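PDB 2XTS: sulfite dehydrogenase from Paracoccus pantotrophus, which probably oxidises protein-bound sulfane sulfur at a molybdenum cofactor and passes the electrons on to heme c. Local coordinates for residues A[49-57]-A[70-78]. Numbering follows the deposited sequence.
Sequences PVSSINFTP and CAFERHHSG. With MTE (phosphonic acidmono-(2-amino-5,6-dimercapto-4-oxo-3,7,8a,9,10,10a-hexahydro-4H-8-oxa-1,3,9,10-tetraaza-anthracen-7-ylmethyl)ester), chain E; HEC (heme c), chain K; 2MO (molybdenum (IV)oxide), chain F.
His75 O is gripped from opposite faces of its carbonyl plane, by Ser52 N at 3.0 Å across the strand pair and by the guanidinium of its own neighbour, Arg74 NH1, at 2.9 Å. The same NH1 donates within the guanidinium plane to Ser51 OG, a longer bond of 3.3 Å. In the arginine chain CG lies anti to the backbone N (chi1 -154°), which sets it beside Ile53 CD1; the bend at chi2 then turns the chain so that NE bonds OT2 of the molybdenum oxide at 3.1 Å. The His76 ring lies over one face of the guanidinium, while its ND1 and Ser51 OG both donate to the heme propionate oxygen O2D.

Further along, Asn54 bonds Glu73 twice: OD1 takes Glu73 N at 2.8 Å from above the amide plane, and ND2 gives a weak bond to Glu73 OE2, with Val22 O of the second subunit as another acceptor. Thr56 OG1 receives Phe72 N at 2.9 Å and also bonds Ile143 O. Ile53 CD1 touches the edge of the Phe72 ring at CD2, 3.6 Å away, and pterin phosphate oxygen O1P sits over one ring face. Arg74 N donates to phosphate O2P.

An alanine in place of Arg74 is likely to leave OT2 and Ser51 OG each short of a donor and His76 without the group under its ring.

Through this short antiparallel pair Arg74 meets the pterin phosphate and OT2, while Ser51 and His76 meet the propionate, an arrangement consistent with electron transfer between the two cofactors; His75 O, Ser51 OG and the stacked His76 ring hold the guanidinium with NE fixed on OT2.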
loop_
_atom_site.group_PDB
_atom_site.type_symbol
_atom_site.label_atom_id
_atom_site.label_comp_id
_atom_site.label_asym_id
_atom_site.label_seq_id
_atom_site.Cartn_x
_atom_site.Cartn_y
_atom_site.Cartn_z
ATOM N N PRO A 49 23.314 5.642 14.521
ATOM C CA PRO A 49 22.270 5.488 13.506
ATOM C C PRO A 49 21.617 4.103 13.500
ATOM O O PRO A 49 20.634 3.909 12.790
ATOM C CB PRO A 49 23.024 5.760 12.199
ATOM C CG PRO A 49 24.411 5.377 12.503
ATOM C CD PRO A 49 24.666 5.700 13.939
ATOM N N VAL A 50 22.139 3.172 14.307
ATOM C CA VAL A 50 21.466 1.886 14.522
ATOM C C VAL A 50 20.490 1.860 15.709
ATOM O O VAL A 50 19.662 0.958 15.788
ATOM C CB VAL A 50 22.424 0.672 14.551
ATOM C CG1 VAL A 50 23.189 0.592 13.254
ATOM C CG2 VAL A 50 23.365 0.716 15.731
ATOM N N SER A 51 20.595 2.821 16.626
ATOM C CA SER A 51 19.536 3.030 17.606
ATOM C C SER A 51 18.971 4.423 17.386
ATOM O O SER A 51 19.389 5.397 17.983
ATOM C CB SER A 51 19.967 2.804 19.066
ATOM O OG SER A 51 18.845 3.020 19.925
ATOM N N SER A 52 18.024 4.506 16.477
ATOM C CA SER A 52 17.611 5.766 15.921
ATOM C C SER A 52 16.281 5.611 15.206
ATOM O O SER A 52 15.603 4.581 15.288
ATOM C CB SER A 52 18.715 6.304 14.992
ATOM O OG SER A 52 18.495 7.653 14.631
ATOM N N ILE A 53 15.933 6.701 14.534
ATOM C CA ILE A 53 14.618 6.955 13.984
ATOM C C ILE A 53 14.804 7.603 12.616
ATOM O O ILE A 53 15.719 8.407 12.414
ATOM C CB ILE A 53 13.855 7.937 14.924
ATOM C CG1 ILE A 53 12.427 8.207 14.464
ATOM C CG2 ILE A 53 14.616 9.279 15.146
ATOM C CD1 ILE A 53 11.544 7.059 14.621
ATOM N N ASN A 54 13.895 7.307 11.683
ATOM C CA ASN A 54 13.735 8.149 10.504
ATOM C C ASN A 54 12.259 8.488 10.348
ATOM O O ASN A 54 11.453 8.089 11.197
ATOM C CB ASN A 54 14.408 7.554 9.265
ATOM C CG ASN A 54 13.757 6.281 8.770
ATOM O OD1 ASN A 54 12.549 6.108 8.902
ATOM N ND2 ASN A 54 14.546 5.407 8.125
ATOM N N PHE A 55 11.913 9.278 9.333
ATOM C CA PHE A 55 10.621 9.938 9.320
ATOM C C PHE A 55 9.874 9.709 8.013
ATOM O O PHE A 55 10.439 9.888 6.939
ATOM C CB PHE A 55 10.830 11.449 9.521
ATOM C CG PHE A 55 11.418 11.803 10.848
ATOM C CD1 PHE A 55 12.793 11.864 11.015
ATOM C CD2 PHE A 55 10.598 12.029 11.940
ATOM C CE1 PHE A 55 13.340 12.128 12.263
ATOM C CE2 PHE A 55 11.147 12.330 13.173
ATOM C CZ PHE A 55 12.506 12.374 13.327
ATOM N N THR A 56 8.608 9.317 8.118
ATOM C CA THR A 56 7.746 9.136 6.954
ATOM C C THR A 56 7.439 10.491 6.306
ATOM O O THR A 56 7.173 11.446 7.017
ATOM C CB THR A 56 6.385 8.538 7.397
ATOM O OG1 THR A 56 6.607 7.343 8.148
ATOM C CG2 THR A 56 5.461 8.264 6.228
ATOM N N PRO A 57 7.456 10.573 4.963
ATOM C CA PRO A 57 7.175 11.840 4.262
ATOM C C PRO A 57 5.688 12.166 4.226
ATOM O O PRO A 57 5.128 12.338 3.154
ATOM C CB PRO A 57 7.738 11.590 2.862
ATOM C CG PRO A 57 7.569 10.147 2.660
ATOM C CD PRO A 57 7.888 9.528 4.010
ATOM N N CYS A 70 8.538 3.911 2.106
ATOM C CA CYS A 70 8.893 5.146 2.809
ATOM C C CYS A 70 8.285 5.279 4.190
ATOM O O CYS A 70 8.324 6.341 4.789
ATOM C CB CYS A 70 8.561 6.382 1.995
ATOM S SG CYS A 70 6.847 6.647 1.570
ATOM N N ALA A 71 7.771 4.182 4.718
ATOM C CA ALA A 71 7.237 4.124 6.067
ATOM C C ALA A 71 8.395 4.118 7.064
ATOM O O ALA A 71 9.371 3.368 6.903
ATOM C CB ALA A 71 6.371 2.900 6.234
ATOM N N PHE A 72 8.290 4.960 8.092
ATOM C CA PHE A 72 9.403 5.176 9.016
ATOM C C PHE A 72 9.897 3.898 9.658
ATOM O O PHE A 72 9.166 2.899 9.766
ATOM C CB PHE A 72 9.072 6.201 10.116
ATOM C CG PHE A 72 8.381 5.633 11.333
ATOM C CD1 PHE A 72 7.089 5.175 11.303
ATOM C CD2 PHE A 72 9.051 5.587 12.540
ATOM C CE1 PHE A 72 6.489 4.669 12.435
ATOM C CE2 PHE A 72 8.450 5.091 13.658
ATOM C CZ PHE A 72 7.180 4.633 13.627
ATOM N N GLU A 73 11.138 3.969 10.126
ATOM C CA GLU A 73 11.847 2.918 10.856
ATOM C C GLU A 73 12.267 3.439 12.200
ATOM O O GLU A 73 12.741 4.553 12.327
ATOM C CB GLU A 73 13.148 2.590 10.131
ATOM C CG GLU A 73 13.017 2.057 8.728
ATOM C CD GLU A 73 14.368 1.989 8.043
ATOM O OE1 GLU A 73 15.262 1.228 8.479
ATOM O OE2 GLU A 73 14.554 2.704 7.058
ATOM N N ARG A 74 12.153 2.600 13.212
ATOM C CA ARG A 74 12.793 2.844 14.515
ATOM C C ARG A 74 13.429 1.528 14.952
ATOM O O ARG A 74 12.735 0.522 15.114
ATOM C CB ARG A 74 11.808 3.377 15.563
ATOM C CG ARG A 74 12.444 4.206 16.672
ATOM C CD ARG A 74 13.348 3.436 17.592
ATOM N NE ARG A 74 13.516 4.213 18.822
ATOM C CZ ARG A 74 14.654 4.381 19.479
ATOM N NH1 ARG A 74 15.796 3.836 19.056
ATOM N NH2 ARG A 74 14.637 5.142 20.573
ATOM N N HIS A 75 14.744 1.540 15.116
ATOM C CA HIS A 75 15.511 0.378 15.592
ATOM C C HIS A 75 16.324 0.750 16.812
ATOM O O HIS A 75 16.627 1.918 17.027
ATOM C CB HIS A 75 16.508 -0.121 14.530
ATOM C CG HIS A 75 15.920 -0.214 13.180
ATOM N ND1 HIS A 75 16.458 0.348 12.034
ATOM C CD2 HIS A 75 14.745 -0.771 12.823
ATOM C CE1 HIS A 75 15.645 0.094 11.017
ATOM N NE2 HIS A 75 14.606 -0.591 11.474
ATOM N N HIS A 76 16.716 -0.265 17.571
ATOM C CA HIS A 76 17.631 -0.079 18.698
ATOM C C HIS A 76 18.969 -0.804 18.509
ATOM O O HIS A 76 19.944 -0.436 19.160
ATOM C CB HIS A 76 16.992 -0.485 20.032
ATOM C CG HIS A 76 15.793 0.332 20.411
ATOM N ND1 HIS A 76 15.762 1.274 21.420
ATOM C CD2 HIS A 76 14.548 0.312 19.880
ATOM C CE1 HIS A 76 14.539 1.795 21.475
ATOM N NE2 HIS A 76 13.797 1.228 20.549
ATOM N N SER A 77 19.030 -1.795 17.607
ATOM C CA SER A 77 20.304 -2.426 17.224
ATOM C C SER A 77 20.320 -2.697 15.726
ATOM O O SER A 77 20.966 -3.623 15.266
ATOM C CB SER A 77 20.617 -3.688 18.015
ATOM O OG SER A 77 19.642 -4.697 17.823
ATOM N N GLY A 78 19.634 -1.832 14.971
ATOM C CA GLY A 78 19.570 -1.897 13.506
ATOM C C GLY A 78 18.515 -2.869 12.981
ATOM O O GLY A 78 17.893 -3.610 13.734
HETATM N N1 MTE E . 11.194 -4.248 17.842
HETATM C C2 MTE E . 12.442 -4.670 18.014
HETATM N N2 MTE E . 12.677 -5.999 18.059
HETATM N N3 MTE E . 13.478 -3.816 18.119
HETATM C C4 MTE E . 13.320 -2.462 18.075
HETATM O O4 MTE E . 14.334 -1.739 18.167
HETATM N N5 MTE E . 11.662 -0.583 17.944
HETATM C C6 MTE E . 10.304 -0.327 18.365
HETATM C C7 MTE E . 9.248 -1.159 17.654
HETATM N N8 MTE E . 9.614 -2.551 17.681
HETATM C C9 MTE E . 11.982 -1.928 17.921
HETATM C C10 MTE E . 10.899 -2.913 17.816
HETATM C "C1'" MTE E . 9.917 1.138 18.268
HETATM S "S1'" MTE E . 10.544 2.256 19.460
HETATM C "C2'" MTE E . 9.039 1.585 17.339
HETATM S "S2'" MTE E . 8.453 3.201 17.334
HETATM C "C3'" MTE E . 8.521 0.623 16.290
HETATM O "O3'" MTE E . 9.127 -0.679 16.326
HETATM C "C4'" MTE E . 8.796 1.172 14.903
HETATM O "O4'" MTE E . 8.228 0.298 13.918
HETATM P P MTE E . 8.776 0.480 12.422
HETATM O O1P MTE E . 8.360 1.954 12.137
HETATM O O2P MTE E . 10.264 0.353 12.389
HETATM O O3P MTE E . 7.992 -0.486 11.602
HETATM FE FE HEC K . 25.904 0.380 26.719
HETATM C CHA HEC K . 22.779 1.707 26.790
HETATM C CHB HEC K . 25.469 -0.777 29.895
HETATM C CHC HEC K . 28.847 -1.218 26.509
HETATM C CHD HEC K . 26.590 2.043 23.868
HETATM N NA HEC K . 24.419 0.450 28.077
HETATM C C1A HEC K . 23.220 1.106 27.924
HETATM C C2A HEC K . 22.470 1.031 29.157
HETATM C C3A HEC K . 23.227 0.337 30.019
HETATM C C4A HEC K . 24.453 -0.035 29.348
HETATM C CMA HEC K . 22.910 -0.052 31.479
HETATM C CAA HEC K . 21.069 1.657 29.384
HETATM C CBA HEC K . 21.172 3.146 29.714
HETATM C CGA HEC K . 19.844 3.767 30.034
HETATM O O1A HEC K . 18.823 3.362 29.475
HETATM O O2A HEC K . 19.876 4.657 30.915
HETATM N NB HEC K . 26.931 -0.801 27.922
HETATM C C1B HEC K . 26.590 -1.198 29.211
HETATM C C2B HEC K . 27.518 -2.219 29.647
HETATM C C3B HEC K . 28.481 -2.321 28.720
HETATM C C4B HEC K . 28.110 -1.463 27.622
HETATM C CMB HEC K . 27.480 -2.829 31.063
HETATM C CAB HEC K . 29.680 -3.258 28.706
HETATM C CBB HEC K . 29.212 -4.720 28.954
HETATM N NC HEC K . 27.441 0.423 25.406
HETATM C C1C HEC K . 28.593 -0.291 25.529
HETATM C C2C HEC K . 29.463 0.038 24.428
HETATM C C3C HEC K . 28.827 0.949 23.681
HETATM C C4C HEC K . 27.572 1.232 24.325
HETATM C CMC HEC K . 30.850 -0.595 24.185
HETATM C CAC HEC K . 29.254 1.727 22.437
HETATM C CBC HEC K . 29.916 1.033 21.302
HETATM N ND HEC K . 24.861 1.633 25.545
HETATM C C1D HEC K . 25.302 2.115 24.328
HETATM C C2D HEC K . 24.234 2.788 23.636
HETATM C C3D HEC K . 23.060 2.656 24.521
HETATM C C4D HEC K . 23.518 1.958 25.682
HETATM C CMD HEC K . 24.210 3.420 22.251
HETATM C CAD HEC K . 21.669 3.180 24.212
HETATM C CBD HEC K . 20.883 2.098 23.476
HETATM C CGD HEC K . 19.465 2.497 23.181
HETATM O O1D HEC K . 18.979 3.528 23.713
HETATM O O2D HEC K . 18.787 1.714 22.487
HETATM MO MO 2MO F . 9.213 4.213 19.348
HETATM O OT1 2MO F . 7.880 4.083 20.542
HETATM O OT2 2MO F . 10.844 4.991 20.103
#